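Local coordinates for protein 2,3-dihydroxybenzoate-AMP ligase (PDB 1MDB) that belongs to the ANL superfamily of AMP-binding enzymes and holds adenosine monophosphate and 2,3-dihydroxy-benzoic acid at neighbouring sites, at residues P259-A264 / A283-D288; K272-A277 / S299-Q304; L303-A308 / C324-V329; N338-D343 / V350-K355. All blocks are in the same frame, centred on the assembly; numbering follows the deposited sequence.

Interaction 1: residues P259-A264 / A283-D288; sequences PSPDDA and AMVWMD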
# COMPACT_ATOMS: atom_id res chain seq x y z
N PRO A 259 -8.55 3.48 -10.66
CA PRO A 259 -7.97 2.16 -10.90
C PRO A 259 -8.64 1.39 -12.03
O PRO A 259 -8.07 0.46 -12.58
CB PRO A 259 -8.18 1.43 -9.57
CG PRO A 259 -8.47 2.51 -8.57
CD PRO A 259 -9.27 3.50 -9.38
N SER A 260 -9.87 1.79 -12.36
CA SER A 260 -10.67 1.12 -13.38
C SER A 260 -10.07 0.94 -14.76
O SER A 260 -9.37 1.81 -15.27
CB SER A 260 -12.02 1.84 -13.52
OG SER A 260 -12.77 1.31 -14.60
N PRO A 261 -10.32 -0.23 -15.39
CA PRO A 261 -9.79 -0.51 -16.73
C PRO A 261 -10.19 0.59 -17.73
O PRO A 261 -9.41 0.96 -18.60
CB PRO A 261 -10.43 -1.85 -17.07
CG PRO A 261 -10.43 -2.53 -15.75
CD PRO A 261 -10.95 -1.44 -14.83
N ASP A 262 -11.40 1.11 -17.59
CA ASP A 262 -11.87 2.17 -18.48
C ASP A 262 -10.87 3.32 -18.53
O ASP A 262 -10.66 3.91 -19.59
CB ASP A 262 -13.23 2.69 -18.04
CG ASP A 262 -14.36 1.77 -18.46
OD1 ASP A 262 -14.46 1.49 -19.67
OD2 ASP A 262 -15.14 1.34 -17.60
N ASP A 263 -10.25 3.63 -17.40
CA ASP A 263 -9.27 4.70 -17.35
C ASP A 263 -7.84 4.23 -17.63
O ASP A 263 -7.12 4.87 -18.39
CB ASP A 263 -9.30 5.41 -15.99
CG ASP A 263 -10.50 6.32 -15.84
OD1 ASP A 263 -10.88 6.97 -16.84
OD2 ASP A 263 -11.06 6.40 -14.72
N ALA A 264 -7.46 3.11 -17.02
CA ALA A 264 -6.11 2.56 -17.15
C ALA A 264 -5.72 1.94 -18.50
O ALA A 264 -4.60 2.16 -18.97
CB ALA A 264 -5.88 1.53 -16.04
N ALA A 283 -7.31 -6.94 -9.58
CA ALA A 283 -6.72 -7.88 -10.54
C ALA A 283 -7.83 -8.70 -11.21
O ALA A 283 -7.79 -8.95 -12.41
CB ALA A 283 -5.76 -8.81 -9.83
N MET A 284 -8.83 -9.10 -10.43
CA MET A 284 -9.94 -9.86 -10.99
C MET A 284 -10.71 -9.00 -12.01
O MET A 284 -11.06 -9.46 -13.10
CB MET A 284 -10.89 -10.30 -9.88
CG MET A 284 -10.21 -11.04 -8.73
SD MET A 284 -9.23 -12.45 -9.30
CE MET A 284 -8.67 -13.16 -7.72
N VAL A 285 -10.98 -7.75 -11.66
CA VAL A 285 -11.70 -6.86 -12.57
C VAL A 285 -10.89 -6.64 -13.85
O VAL A 285 -11.45 -6.62 -14.95
CB VAL A 285 -12.00 -5.48 -11.92
CG1 VAL A 285 -12.67 -4.56 -12.93
CG2 VAL A 285 -12.90 -5.66 -10.71
N TRP A 286 -9.58 -6.49 -13.71
CA TRP A 286 -8.72 -6.27 -14.87
C TRP A 286 -8.69 -7.47 -15.79
O TRP A 286 -8.70 -7.32 -17.02
CB TRP A 286 -7.30 -5.92 -14.41
CG TRP A 286 -7.12 -4.45 -14.09
CD1 TRP A 286 -7.99 -3.65 -13.40
CD2 TRP A 286 -6.01 -3.62 -14.46
NE1 TRP A 286 -7.48 -2.37 -13.31
CE2 TRP A 286 -6.27 -2.33 -13.96
CE3 TRP A 286 -4.82 -3.85 -15.17
CZ2 TRP A 286 -5.38 -1.26 -14.14
CZ3 TRP A 286 -3.94 -2.78 -15.34
CH2 TRP A 286 -4.22 -1.51 -14.83
N MET A 287 -8.66 -8.67 -15.21
CA MET A 287 -8.64 -9.89 -16.00
C MET A 287 -9.94 -10.04 -16.77
O MET A 287 -9.92 -10.41 -17.94
CB MET A 287 -8.36 -11.11 -15.12
CG MET A 287 -6.98 -11.08 -14.47
SD MET A 287 -6.40 -12.68 -13.87
CE MET A 287 -5.38 -13.17 -15.21
N ASP A 288 -11.08 -9.75 -16.14
CA ASP A 288 -12.35 -9.85 -16.86
C ASP A 288 -12.34 -8.86 -18.00
O ASP A 288 -12.64 -9.19 -19.15
CB ASP A 288 -13.55 -9.51 -15.96
CG ASP A 288 -13.88 -10.60 -14.97
OD1 ASP A 288 -14.92 -10.46 -14.28
OD2 ASP A 288 -13.11 -11.58 -14.86
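W286 on helix 280-292 lays its indole against the first turn of helix 261-271, and this one side chain carries most of a helix-to-helix contact beside the mixed beta sheet of the AMP-binding enzyme fold. The ring is set with its N-H edge facing the chain just ahead of the helix: W286 NE1 donates to P259 O over 3.0 Å, with an N-H...O angle of 148° and the oxygen close to the ring plane. CG stands anti to the carbonyl carbon (chi1 -84°), and from there the indole reaches across to the other helix. P261 and W286 cross obliquely, P261 CG coming to 3.6 Å from W286 CD1. Further along the ring, the methyl of A264 sits 3.4 Å from W286 CZ2, a close fit for two carbons. F265 meets the indole edge-to-face, and T276 and L278 of strand 275-278 also touch it, which places W286 between helix and sheet. One residue earlier, V285 also touches this proline, its CG1 4.0 Å from P261 CD. Salt bridges from D262 to R293 and from D288 to R479 lie beyond the shared surface. S260, as N-cap, fixes the start of the helix that W286 abuts: S260 O accepts from both D263 N and A264 N, and S260 OG caps D262 N at 3.3 Å.

Interaction 2: residues K272-A277 / S299-Q304; sequences KVTITA and SLQVLQ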
# COMPACT_ATOMS: atom_id res chain seq x y z
N LYS A 272 2.06 3.46 -23.45
CA LYS A 272 2.92 2.28 -23.50
C LYS A 272 3.55 1.95 -22.15
O LYS A 272 4.77 1.85 -22.02
CB LYS A 272 3.99 2.45 -24.58
CG LYS A 272 3.49 2.04 -25.95
CD LYS A 272 4.35 2.56 -27.07
CE LYS A 272 3.74 2.16 -28.40
NZ LYS A 272 2.26 2.41 -28.41
N VAL A 273 2.70 1.77 -21.16
CA VAL A 273 3.13 1.43 -19.81
C VAL A 273 3.82 0.06 -19.79
O VAL A 273 3.32 -0.90 -20.38
CB VAL A 273 1.93 1.39 -18.85
CG1 VAL A 273 2.41 1.11 -17.44
CG2 VAL A 273 1.16 2.70 -18.92
N THR A 274 4.95 -0.03 -19.10
CA THR A 274 5.71 -1.27 -18.98
C THR A 274 5.45 -2.00 -17.66
O THR A 274 5.83 -3.16 -17.50
CB THR A 274 7.21 -1.01 -19.07
OG1 THR A 274 7.62 -0.18 -17.98
CG2 THR A 274 7.56 -0.34 -20.40
N ILE A 275 4.83 -1.31 -16.71
CA ILE A 275 4.55 -1.91 -15.40
C ILE A 275 3.49 -1.17 -14.60
O ILE A 275 3.44 0.06 -14.62
CB ILE A 275 5.84 -1.97 -14.55
CG1 ILE A 275 5.52 -2.53 -13.16
CG2 ILE A 275 6.45 -0.57 -14.45
CD1 ILE A 275 6.71 -2.58 -12.20
N THR A 276 2.64 -1.93 -13.90
CA THR A 276 1.61 -1.34 -13.06
C THR A 276 1.36 -2.25 -11.85
O THR A 276 1.80 -3.41 -11.82
CB THR A 276 0.30 -1.09 -13.84
OG1 THR A 276 -0.60 -0.31 -13.03
CG2 THR A 276 -0.38 -2.40 -14.21
N ALA A 277 0.67 -1.73 -10.84
CA ALA A 277 0.44 -2.51 -9.63
C ALA A 277 -1.02 -2.52 -9.22
O ALA A 277 -1.67 -1.47 -9.17
CB ALA A 277 1.30 -1.98 -8.49
N SER A 299 2.38 -3.53 -24.42
CA SER A 299 3.61 -2.94 -23.90
C SER A 299 3.89 -3.38 -22.46
O SER A 299 5.01 -3.22 -21.95
CB SER A 299 3.52 -1.42 -23.95
OG SER A 299 2.40 -0.96 -23.21
N LEU A 300 2.88 -3.93 -21.81
CA LEU A 300 3.03 -4.36 -20.43
C LEU A 300 4.06 -5.48 -20.28
O LEU A 300 3.97 -6.52 -20.95
CB LEU A 300 1.66 -4.81 -19.90
CG LEU A 300 1.31 -4.52 -18.44
CD1 LEU A 300 1.56 -3.06 -18.12
CD2 LEU A 300 -0.14 -4.88 -18.21
N GLN A 301 5.05 -5.27 -19.41
CA GLN A 301 6.10 -6.25 -19.16
C GLN A 301 5.97 -6.91 -17.79
O GLN A 301 6.33 -8.07 -17.61
CB GLN A 301 7.47 -5.58 -19.26
CG GLN A 301 7.90 -5.19 -20.66
CD GLN A 301 9.10 -4.27 -20.66
OE1 GLN A 301 10.10 -4.54 -20.00
NE2 GLN A 301 9.00 -3.16 -21.38
N VAL A 302 5.46 -6.15 -16.82
CA VAL A 302 5.30 -6.65 -15.45
C VAL A 302 4.02 -6.15 -14.81
O VAL A 302 3.73 -4.95 -14.83
CB VAL A 302 6.48 -6.19 -14.55
CG1 VAL A 302 6.23 -6.61 -13.10
CG2 VAL A 302 7.78 -6.78 -15.06
N LEU A 303 3.25 -7.07 -14.26
CA LEU A 303 2.01 -6.72 -13.59
C LEU A 303 2.13 -7.16 -12.13
O LEU A 303 2.20 -8.36 -11.84
CB LEU A 303 0.82 -7.43 -14.25
CG LEU A 303 -0.53 -7.09 -13.62
CD1 LEU A 303 -0.83 -5.62 -13.85
CD2 LEU A 303 -1.64 -7.95 -14.22
N GLN A 304 2.18 -6.19 -11.23
CA GLN A 304 2.30 -6.48 -9.80
C GLN A 304 0.94 -6.67 -9.15
O GLN A 304 -0.00 -5.95 -9.44
CB GLN A 304 3.00 -5.32 -9.07
CG GLN A 304 4.38 -4.91 -9.58
CD GLN A 304 5.01 -3.85 -8.69
OE1 GLN A 304 4.48 -2.75 -8.54
NE2 GLN A 304 6.13 -4.19 -8.07
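T274 O takes two backbone donors from the adjoining segment 299-304, Q301 N at 3.0 Å and V302 N at 3.1 Å, both arriving from the same face of its carbonyl plane. This double grip starts the pairing of the two parallel strands of a beta-alpha-beta unit, strand 275-278, helix 280-292 and strand 302-306. T274 OG1 is bonded to V225 N, which ties the loop just ahead of the first strand to strand 225-228. Further on the ladder is simpler: T276 N gives a weak bond to V302 O, while T276 O receives Q304 N at 2.9 Å in a nearly straight bond of 169°. Upstream of the strands, S299 OG donates to V273 O, approaching from above the carbonyl plane; chi1 of 58° places this hydroxyl between the backbone N and carbonyl carbon of S299.

On one face of the sheet I275 and V302 run alongside each other in the same direction, with I275 CG1 4.0 Å from V302 CB. The end of I275 also reaches Q304, whose NE2 is bonded elsewhere, to Q327 and S240. On the face of T276 and L303 the fit is tighter. T276 OG1 is bonded to L227 O of strand 225-228, on the other side of strand 275-278. The methyl of T276 faces L303, with T276 CG2 only 3.3 Å from L303 CD1.

Interaction 3: residues L303-A308 / C324-V329; sequences LQVGGA and CTLQQV. With AMP (adenosine monophosphate), chain D; DBH (2,3-dihydroxy-benzoic acid), chain E.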
# COMPACT_ATOMS: atom_id res chain seq x y z
N LEU A 303 3.25 -7.07 -14.26
CA LEU A 303 2.01 -6.72 -13.59
C LEU A 303 2.13 -7.16 -12.13
O LEU A 303 2.20 -8.36 -11.84
CB LEU A 303 0.82 -7.43 -14.25
CG LEU A 303 -0.53 -7.09 -13.62
CD1 LEU A 303 -0.83 -5.62 -13.85
CD2 LEU A 303 -1.64 -7.95 -14.22
N GLN A 304 2.18 -6.19 -11.23
CA GLN A 304 2.30 -6.48 -9.80
C GLN A 304 0.94 -6.67 -9.15
O GLN A 304 -0.00 -5.95 -9.44
CB GLN A 304 3.00 -5.32 -9.07
CG GLN A 304 4.38 -4.91 -9.58
CD GLN A 304 5.01 -3.85 -8.69
OE1 GLN A 304 4.48 -2.75 -8.54
NE2 GLN A 304 6.13 -4.19 -8.07
N VAL A 305 0.85 -7.67 -8.28
CA VAL A 305 -0.38 -7.92 -7.53
C VAL A 305 0.03 -8.19 -6.09
O VAL A 305 0.82 -9.10 -5.81
CB VAL A 305 -1.16 -9.11 -8.10
CG1 VAL A 305 -2.51 -9.20 -7.39
CG2 VAL A 305 -1.38 -8.92 -9.59
N GLY A 306 -0.48 -7.37 -5.18
CA GLY A 306 -0.14 -7.53 -3.78
C GLY A 306 -1.09 -6.77 -2.87
O GLY A 306 -2.16 -6.36 -3.30
N GLY A 307 -0.68 -6.58 -1.62
CA GLY A 307 -1.53 -5.90 -0.65
C GLY A 307 -2.33 -6.96 0.09
O GLY A 307 -2.68 -6.81 1.27
N ALA A 308 -2.61 -8.03 -0.64
CA ALA A 308 -3.35 -9.19 -0.14
C ALA A 308 -2.90 -10.35 -1.01
O ALA A 308 -2.37 -10.14 -2.10
CB ALA A 308 -4.87 -8.97 -0.29
N CYS A 324 2.29 -11.03 -19.87
CA CYS A 324 3.45 -10.47 -19.21
C CYS A 324 3.79 -11.25 -17.95
O CYS A 324 3.11 -12.20 -17.60
CB CYS A 324 3.18 -9.00 -18.85
SG CYS A 324 1.79 -8.74 -17.73
N THR A 325 4.86 -10.84 -17.28
CA THR A 325 5.28 -11.50 -16.06
C THR A 325 4.49 -10.99 -14.86
O THR A 325 4.25 -9.78 -14.72
CB THR A 325 6.77 -11.23 -15.76
OG1 THR A 325 7.58 -11.68 -16.85
CG2 THR A 325 7.18 -11.97 -14.50
N LEU A 326 4.09 -11.92 -14.00
CA LEU A 326 3.36 -11.55 -12.81
C LEU A 326 4.40 -11.41 -11.71
O LEU A 326 5.41 -12.11 -11.71
CB LEU A 326 2.36 -12.64 -12.42
CG LEU A 326 1.89 -12.62 -10.96
CD1 LEU A 326 1.03 -11.36 -10.72
CD2 LEU A 326 1.10 -13.90 -10.64
N GLN A 327 4.18 -10.48 -10.80
CA GLN A 327 5.08 -10.32 -9.68
C GLN A 327 4.22 -10.15 -8.44
O GLN A 327 3.46 -9.19 -8.33
CB GLN A 327 6.00 -9.10 -9.82
CG GLN A 327 7.03 -9.02 -8.66
CD GLN A 327 7.92 -7.79 -8.71
OE1 GLN A 327 7.44 -6.66 -8.77
NE2 GLN A 327 9.23 -8.01 -8.68
N GLN A 328 4.30 -11.11 -7.53
CA GLN A 328 3.53 -11.01 -6.31
C GLN A 328 4.32 -10.15 -5.36
O GLN A 328 5.54 -10.26 -5.27
CB GLN A 328 3.27 -12.39 -5.71
CG GLN A 328 2.33 -13.23 -6.57
CD GLN A 328 1.58 -14.28 -5.77
OE1 GLN A 328 1.36 -15.39 -6.25
NE2 GLN A 328 1.18 -13.93 -4.56
N VAL A 329 3.63 -9.26 -4.66
CA VAL A 329 4.29 -8.36 -3.75
C VAL A 329 3.64 -8.41 -2.38
O VAL A 329 2.46 -8.11 -2.22
CB VAL A 329 4.23 -6.92 -4.29
CG1 VAL A 329 5.13 -6.02 -3.47
CG2 VAL A 329 4.64 -6.91 -5.76
P AMP D . -0.03 -2.25 4.28
O1P AMP D . 0.86 -1.44 5.18
O2P AMP D . -1.38 -1.65 4.05
O3P AMP D . 0.65 -2.63 2.99
O5' AMP D . -0.43 -3.66 5.06
C5' AMP D . 0.51 -4.76 5.20
C4' AMP D . -0.26 -6.05 5.50
O4' AMP D . -1.04 -6.30 4.35
C3' AMP D . 0.58 -7.29 5.64
O3' AMP D . 1.09 -7.44 6.96
C2' AMP D . -0.39 -8.39 5.22
O2' AMP D . -1.20 -8.84 6.33
C1' AMP D . -1.17 -7.70 4.13
N9 AMP D . -0.49 -8.19 2.66
C8 AMP D . 0.13 -7.35 1.80
N7 AMP D . 0.54 -7.98 0.71
C5 AMP D . 0.16 -9.23 0.90
C6 AMP D . 0.35 -10.28 0.01
N6 AMP D . 0.95 -10.13 -1.17
N1 AMP D . -0.12 -11.50 0.42
C2 AMP D . -0.75 -11.70 1.61
N3 AMP D . -0.94 -10.68 2.46
C4 AMP D . -0.49 -9.42 2.12
C21 DBH E . 0.63 -3.28 2.00
O9 DBH E . -0.52 -3.97 1.99
C18 DBH E . 1.68 -3.44 0.96
C15 DBH E . 1.46 -4.31 -0.15
C12 DBH E . 2.45 -4.48 -1.13
C3 DBH E . 2.92 -2.74 1.08
O3 DBH E . 3.20 -1.86 2.14
C6 DBH E . 3.91 -2.92 0.09
C9 DBH E . 3.69 -3.78 -1.01
O6 DBH E . 5.11 -2.25 0.20
O HOH W 1 0.09 -11.51 -3.92
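V329 O and G306 CA lie 3.1 Å apart at the ends of two neighbouring parallel strands of the AMP-binding fold, where the sheet meets both ligands. The absence of a side chain on G306 lets the carbonyl come this close. V329 O accepts a hydrogen bond from N6 of adenosine monophosphate at 2.7 Å, so the adenine amino group is read by the backbone. Next to it, V329 CG1 touches the 2,3-dihydroxy-benzoic acid ring at C9, at 3.6 Å, and G307 CA packs against the same ring at C15. A water donates to V305 O and bonds weakly to adenine N6 and to Q328 NE2. Outside the two segments, R428, D413, A333 and K519 also hydrogen-bond the nucleotide.

The second shell holds V329 in place. Its other methyl, CG2, rests 4.0 Å from Q304 CB, and Q304 is itself fixed by Q327: Q304 NE2 donates to Q327 OE1 over 2.9 Å, almost straight at 169° and within the amide plane of Q304. The two glutamines run side by side, with amide planes 40° apart. Q304 NE2 also serves S240 O, and S240 OG is hydrogen-bonded to 2,3-dihydroxy-benzoic acid; Q327 NE2 goes on to T340 O. Underneath runs the backbone ladder, with V305 N bonded to Q327 O and V329 N to V305 O. On the face of L303, V305 and L326, which Q328 shares, V305 CG2 meets L326 CD1 at 3.6 Å, and at the far end L303 CB lies 3.8 Å from C324 SG.

Interaction 4: residues N338-D343 / V350-K355; sequences NYTRLD and VNTQGK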
# COMPACT_ATOMS: atom_id res chain seq x y z
N ASN A 338 8.40 -8.11 0.27
CA ASN A 338 8.81 -9.34 -0.40
C ASN A 338 8.32 -9.38 -1.84
O ASN A 338 7.18 -8.98 -2.13
CB ASN A 338 8.22 -10.56 0.34
CG ASN A 338 8.59 -10.59 1.80
OD1 ASN A 338 9.72 -10.92 2.16
ND2 ASN A 338 7.63 -10.23 2.65
N TYR A 339 9.16 -9.88 -2.75
CA TYR A 339 8.78 -9.96 -4.16
C TYR A 339 9.17 -11.29 -4.78
O TYR A 339 10.18 -11.88 -4.41
CB TYR A 339 9.49 -8.91 -5.02
CG TYR A 339 9.36 -7.44 -4.65
CD1 TYR A 339 10.19 -6.87 -3.69
CD2 TYR A 339 8.48 -6.61 -5.35
CE1 TYR A 339 10.14 -5.50 -3.43
CE2 TYR A 339 8.43 -5.23 -5.09
CZ TYR A 339 9.26 -4.69 -4.14
OH TYR A 339 9.23 -3.34 -3.90
N THR A 340 8.38 -11.77 -5.73
CA THR A 340 8.78 -12.96 -6.47
C THR A 340 9.74 -12.30 -7.45
O THR A 340 9.52 -11.15 -7.86
CB THR A 340 7.61 -13.60 -7.24
OG1 THR A 340 6.93 -12.60 -8.01
CG2 THR A 340 6.64 -14.28 -6.29
N ARG A 341 10.83 -12.97 -7.81
CA ARG A 341 11.78 -12.35 -8.73
C ARG A 341 11.28 -12.42 -10.16
O ARG A 341 10.59 -13.36 -10.54
CB ARG A 341 13.16 -12.99 -8.59
CG ARG A 341 13.79 -12.79 -7.21
CD ARG A 341 13.87 -11.30 -6.83
NE ARG A 341 14.65 -11.05 -5.62
CZ ARG A 341 14.17 -11.13 -4.38
NH1 ARG A 341 12.89 -11.44 -4.16
NH2 ARG A 341 14.97 -10.89 -3.35
N LEU A 342 11.63 -11.41 -10.96
CA LEU A 342 11.18 -11.33 -12.34
C LEU A 342 11.65 -12.47 -13.26
O LEU A 342 11.04 -12.72 -14.30
CB LEU A 342 11.56 -9.97 -12.93
CG LEU A 342 10.97 -8.77 -12.17
CD1 LEU A 342 11.48 -7.45 -12.77
CD2 LEU A 342 9.45 -8.82 -12.23
N ASP A 343 12.71 -13.16 -12.86
CA ASP A 343 13.22 -14.28 -13.65
C ASP A 343 13.03 -15.60 -12.90
O ASP A 343 13.82 -16.53 -13.05
CB ASP A 343 14.71 -14.09 -13.96
CG ASP A 343 15.53 -13.82 -12.72
OD1 ASP A 343 15.03 -14.05 -11.60
OD2 ASP A 343 16.69 -13.38 -12.87
N VAL A 350 3.60 -18.05 -9.20
CA VAL A 350 2.19 -18.39 -9.00
C VAL A 350 1.81 -18.95 -7.64
O VAL A 350 0.65 -18.83 -7.22
CB VAL A 350 1.72 -19.38 -10.09
CG1 VAL A 350 0.36 -19.98 -9.73
CG2 VAL A 350 1.63 -18.66 -11.43
N ASN A 351 2.76 -19.53 -6.92
CA ASN A 351 2.41 -20.13 -5.63
C ASN A 351 3.01 -19.51 -4.38
O ASN A 351 2.70 -19.95 -3.27
CB ASN A 351 2.71 -21.63 -5.67
CG ASN A 351 1.92 -22.35 -6.74
OD1 ASN A 351 0.69 -22.45 -6.66
ND2 ASN A 351 2.61 -22.85 -7.76
N THR A 352 3.86 -18.50 -4.53
CA THR A 352 4.45 -17.86 -3.36
C THR A 352 4.21 -16.35 -3.37
O THR A 352 3.72 -15.80 -4.35
CB THR A 352 5.98 -18.10 -3.27
OG1 THR A 352 6.66 -17.22 -4.18
CG2 THR A 352 6.31 -19.54 -3.63
N GLN A 353 4.57 -15.70 -2.27
CA GLN A 353 4.43 -14.26 -2.15
C GLN A 353 5.82 -13.61 -2.05
O GLN A 353 6.00 -12.61 -1.36
CB GLN A 353 3.59 -13.91 -0.91
CG GLN A 353 2.07 -14.10 -1.07
CD GLN A 353 1.66 -15.51 -1.46
OE1 GLN A 353 1.51 -15.83 -2.64
NE2 GLN A 353 1.47 -16.37 -0.47
N GLY A 354 6.80 -14.21 -2.73
CA GLY A 354 8.16 -13.69 -2.75
C GLY A 354 9.07 -13.95 -1.56
O GLY A 354 8.73 -14.72 -0.67
N LYS A 355 10.24 -13.31 -1.56
CA LYS A 355 11.22 -13.43 -0.47
C LYS A 355 11.75 -12.04 -0.17
O LYS A 355 11.76 -11.18 -1.04
CB LYS A 355 12.37 -14.38 -0.87
CG LYS A 355 13.21 -13.90 -2.05
CD LYS A 355 14.33 -14.89 -2.39
CE LYS A 355 15.13 -14.43 -3.61
NZ LYS A 355 16.10 -15.45 -4.13
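K355 and R341 cross at about a right angle, the lysine chain passing over one face of the guanidinium. K355 CE sits over the centre of that group, 3.5 Å from R341 CZ, and K355 CG comes to 3.3 Å from R341 NH1. The lysine chain is extended beyond CG, while R341 is bent at chi2 (-55°), which folds its head back toward K355. R341 NH1 gives a weak bond to K355 O, and R341 NH2 is bonded to P356 O, so the guanidinium edge is turned to the carbonyls of K355 and P356.

Strand 355-356 is at one edge of the mixed sheet of the AMP-binding fold, reached from strand 337-339 by way of helix 346-351. Y339 and K355 form an antiparallel hydrogen-bonded pair: K355 N donates to Y339 O at 3.2 Å, and the return bond from Y339 N is weak. Beside it G354, with positive phi (79°), brings its CA to 3.2 Å from Y339 O.

N338 packs against Q353, a residue of the adenosine monophosphate pocket, and K355, its CB 3.5 Å from Q353 O and its OD1 3.3 Å from K355 C; its ND2 is held by F330 O. T340 CG2 lies beside T352 OG1, which is itself bonded to I348 O, while T340 OG1 is bonded to Q328 N.

The contact thus rests on methylene-to-guanidinium packing and carbonyl acceptors. The cationic ends R341 NH2 and K355 NZ are 4.8 Å apart, and this proximity of like charges would tend to lower the lysine's affinity for its proton.

In the fold
Following the chain from the N terminus, interaction 1 closes the loop from helix 261-271 through strand 275-278 to helix 280-292. Interaction 2 crosses it, its first segment lying inside that loop and its second beyond, and joins strand 275-278 to 302-306; the two meet where W286 packs on T276. Interaction 3 opens on L303 and Q304, where interaction 2 ends, and adds strand 325-331 to the sheet. Interaction 4 follows in series, closing a short loop over helix 346-351 and bringing in strands 337-339 and 355-356. T340 links it to Q327 and Q328 of interaction 3. Together they run from flanking helices to the sheet's edge.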